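Local coordinates for protein topoisomerase IV subunit A (PDB 1ZVT) that probably binds DNA through its C-terminal domain, helping topoisomerase IV select the DNA substrates it decatenates or relaxes, at residues E2-V7 against V14-G19. Residues are numbered along the deposited sequence; the frame is centred on the assembly and turned at random.
Sequences EPVTIV and VRSAKG
T5 OG1 gives its proton to G19 O at 2.8 Å, in the carbonyl plane and on a lone pair. OG1 stands anti to the T5 carbonyl carbon (chi1 -62°), which puts it beside the backbone N. Strands 3-7 and 14-18 pair antiparallel. T5 and A17 exchange two backbone hydrogen bonds, and V7 and R15 exchange two more. Past the last residue of the second strand, G19 N bonds to P3 O at 2.8 Å, standing above the P3 carbonyl plane, 50° out of it. G19 is therefore held by its N-H and by its carbonyl. A valine in place of T5 would probably leave G19 O without its hydroxyl mate, and G19 tied across the pair by its N-H alone.

The I6 side chain lies on the face shared with S16. Its CB is 4.0 Å from R15 O. The CG2 branch, anti to the backbone N, comes closer to R15 O, at 3.5 Å. The other branch runs through CG1 to CD1, which meets S16 OG at 3.3 Å and S16 CB at 3.6 Å. V4 CB, two residues before I6, packs on the same OG.

On the opposite face, R15 CG lies beside V7 CB. A water donates to V7 O at 3.0 Å and accepts from R15 NE at 2.9 Å, at the guanidinium edge. N28 O and A67 O take the other guanidinium nitrogens, and Y29 adds a cation-pi contact.

This hairpin is the middle of one four-stranded blade of the beta-pinwheel. Strand 35-42 pairs with 3-9, and strand 72-73 pairs with 13-18. The I6 and V14 side chains reach V47 and F49 of strand 47-51, in the next blade.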
ATOM      1  N   GLU A   2       1.506  25.547  -5.172  1.00 34.97           N
ATOM      2  CA  GLU A   2       0.295  25.519  -5.981  1.00 33.24           C
ATOM      3  C   GLU A   2      -0.211  24.074  -6.011  1.00 30.83           C
ATOM      4  O   GLU A   2       0.599  23.149  -5.952  1.00 29.84           O
ATOM      5  CB  GLU A   2       0.567  26.025  -7.403  1.00 33.31           C
ATOM      6  CG  GLU A   2       1.286  25.026  -8.334  1.00 35.77           C
ATOM      7  CD  GLU A   2       1.428  25.520  -9.779  1.00 36.44           C
ATOM      8  OE1 GLU A   2       2.542  25.400 -10.342  1.00 41.33           O
ATOM      9  OE2 GLU A   2       0.434  26.019 -10.353  1.00 40.74           O
ATOM     10  N   PRO A   3      -1.541  23.881  -6.079  1.00 28.61           N
ATOM     11  CA  PRO A   3      -2.112  22.525  -6.150  1.00 26.99           C
ATOM     12  C   PRO A   3      -1.625  21.760  -7.368  1.00 24.96           C
ATOM     13  O   PRO A   3      -1.615  22.314  -8.462  1.00 24.82           O
ATOM     14  CB  PRO A   3      -3.620  22.787  -6.275  1.00 27.18           C
ATOM     15  CG  PRO A   3      -3.737  24.199  -6.692  1.00 28.29           C
ATOM     16  CD  PRO A   3      -2.596  24.906  -6.066  1.00 29.17           C
ATOM     17  N   VAL A   4      -1.242  20.490  -7.173  1.00 23.06           N
ATOM     18  CA  VAL A   4      -0.806  19.640  -8.273  1.00 20.78           C
ATOM     19  C   VAL A   4      -1.417  18.251  -8.121  1.00 20.28           C
ATOM     20  O   VAL A   4      -1.766  17.835  -6.996  1.00 19.73           O
ATOM     21  CB  VAL A   4       0.746  19.478  -8.342  1.00 20.79           C
ATOM     22  CG1 VAL A   4       1.407  20.835  -8.645  1.00 22.94           C
ATOM     23  CG2 VAL A   4       1.306  18.889  -7.061  1.00 20.11           C
ATOM     24  N   THR A   5      -1.491  17.545  -9.247  1.00 18.59           N
ATOM     25  CA  THR A   5      -1.830  16.112  -9.271  1.00 18.63           C
ATOM     26  C   THR A   5      -0.685  15.396  -9.941  1.00 17.99           C
ATOM     27  O   THR A   5      -0.283  15.772 -11.042  1.00 19.18           O
ATOM     28  CB  THR A   5      -3.119  15.852 -10.060  1.00 18.67           C
ATOM     29  OG1 THR A   5      -4.187  16.542  -9.411  1.00 19.44           O
ATOM     30  CG2 THR A   5      -3.445  14.359 -10.109  1.00 19.52           C
ATOM     31  N   ILE A   6      -0.157  14.376  -9.278  1.00 17.08           N
ATOM     32  CA  ILE A   6       0.898  13.572  -9.894  1.00 16.49           C
ATOM     33  C   ILE A   6       0.243  12.320 -10.479  1.00 16.00           C
ATOM     34  O   ILE A   6      -0.549  11.660  -9.807  1.00 16.98           O
ATOM     35  CB  ILE A   6       1.984  13.145  -8.876  1.00 17.07           C
ATOM     36  CG1 ILE A   6       2.431  14.321  -7.982  1.00 17.38           C
ATOM     37  CG2 ILE A   6       3.133  12.462  -9.623  1.00 18.55           C
ATOM     38  CD1 ILE A   6       2.928  15.562  -8.749  1.00 17.60           C
ATOM     39  N   VAL A   7       0.559  12.027 -11.736  1.00 15.92           N
ATOM     40  CA  VAL A   7      -0.069  10.920 -12.468  1.00 16.36           C
ATOM     41  C   VAL A   7       0.989   9.907 -12.862  1.00 16.14           C
ATOM     42  O   VAL A   7       2.008  10.263 -13.463  1.00 16.80           O
ATOM     43  CB  VAL A   7      -0.777  11.441 -13.742  1.00 16.45           C
ATOM     44  CG1 VAL A   7      -1.461  10.269 -14.534  1.00 18.29           C
ATOM     45  CG2 VAL A   7      -1.792  12.552 -13.368  1.00 19.13           C
ATOM     46  N   VAL A  14       5.744   9.383 -15.342  1.00 18.57           N
ATOM     47  CA  VAL A  14       5.055  10.308 -14.436  1.00 18.69           C
ATOM     48  C   VAL A  14       4.977  11.708 -14.995  1.00 19.15           C
ATOM     49  O   VAL A  14       5.787  12.097 -15.833  1.00 19.33           O
ATOM     50  CB  VAL A  14       5.741  10.388 -13.048  1.00 18.75           C
ATOM     51  CG1 VAL A  14       5.488   9.120 -12.272  1.00 20.66           C
ATOM     52  CG2 VAL A  14       7.273  10.640 -13.176  1.00 18.46           C
ATOM     53  N   ARG A  15       4.012  12.481 -14.494  1.00 19.94           N
ATOM     54  CA  ARG A  15       3.947  13.902 -14.767  1.00 20.37           C
ATOM     55  C   ARG A  15       3.221  14.586 -13.611  1.00 21.49           C
ATOM     56  O   ARG A  15       2.572  13.918 -12.804  1.00 20.86           O
ATOM     57  CB  ARG A  15       3.242  14.171 -16.085  1.00 20.72           C
ATOM     58  CG  ARG A  15       1.733  14.021 -16.018  1.00 22.37           C
ATOM     59  CD  ARG A  15       1.178  13.864 -17.407  1.00 26.13           C
ATOM     60  NE  ARG A  15       1.153  12.477 -17.874  1.00 25.82           N
ATOM     61  CZ  ARG A  15       0.746  12.103 -19.083  1.00 27.51           C
ATOM     62  NH1 ARG A  15       0.341  13.011 -19.970  1.00 28.86           N
ATOM     63  NH2 ARG A  15       0.740  10.835 -19.418  1.00 27.99           N
ATOM     64  N   SER A  16       3.347  15.908 -13.540  1.00 22.60           N
ATOM     65  CA  SER A  16       2.722  16.710 -12.482  1.00 24.06           C
ATOM     66  C   SER A  16       1.795  17.704 -13.157  1.00 25.24           C
ATOM     67  O   SER A  16       2.265  18.617 -13.839  1.00 27.05           O
ATOM     68  CB  SER A  16       3.791  17.451 -11.660  1.00 25.06           C
ATOM     69  OG  SER A  16       3.213  18.269 -10.647  1.00 25.92           O
ATOM     70  N   ALA A  17       0.494  17.522 -12.985  1.00 24.29           N
ATOM     71  CA  ALA A  17      -0.500  18.394 -13.619  1.00 24.35           C
ATOM     72  C   ALA A  17      -0.895  19.490 -12.648  1.00 24.37           C
ATOM     73  O   ALA A  17      -0.981  19.253 -11.452  1.00 24.38           O
ATOM     74  CB  ALA A  17      -1.713  17.592 -14.025  1.00 24.35           C
ATOM     75  N   LYS A  18      -1.117  20.696 -13.159  1.00 24.91           N
ATOM     76  CA  LYS A  18      -1.577  21.798 -12.320  1.00 25.60           C
ATOM     77  C   LYS A  18      -3.019  21.536 -11.903  1.00 25.46           C
ATOM     78  O   LYS A  18      -3.830  21.144 -12.728  1.00 25.67           O
ATOM     79  CB  LYS A  18      -1.518  23.113 -13.106  1.00 26.20           C
ATOM     80  CG  LYS A  18      -0.116  23.525 -13.506  1.00 30.05           C
ATOM     81  CD  LYS A  18      -0.132  24.896 -14.173  1.00 34.98           C
ATOM     82  CE  LYS A  18       1.278  25.321 -14.573  1.00 36.90           C
ATOM     83  NZ  LYS A  18       1.388  26.794 -14.735  1.00 39.95           N
ATOM     84  N   GLY A  19      -3.325  21.747 -10.626  1.00 25.52           N
ATOM     85  CA  GLY A  19      -4.686  21.607 -10.121  1.00 26.18           C
ATOM     86  C   GLY A  19      -5.030  20.234  -9.583  1.00 26.71           C
ATOM     87  O   GLY A  19      -4.262  19.282  -9.757  1.00 27.82           O
TER
HETATM   88  O   HOH W   1       1.926  10.136 -16.412  1.00 23.35           O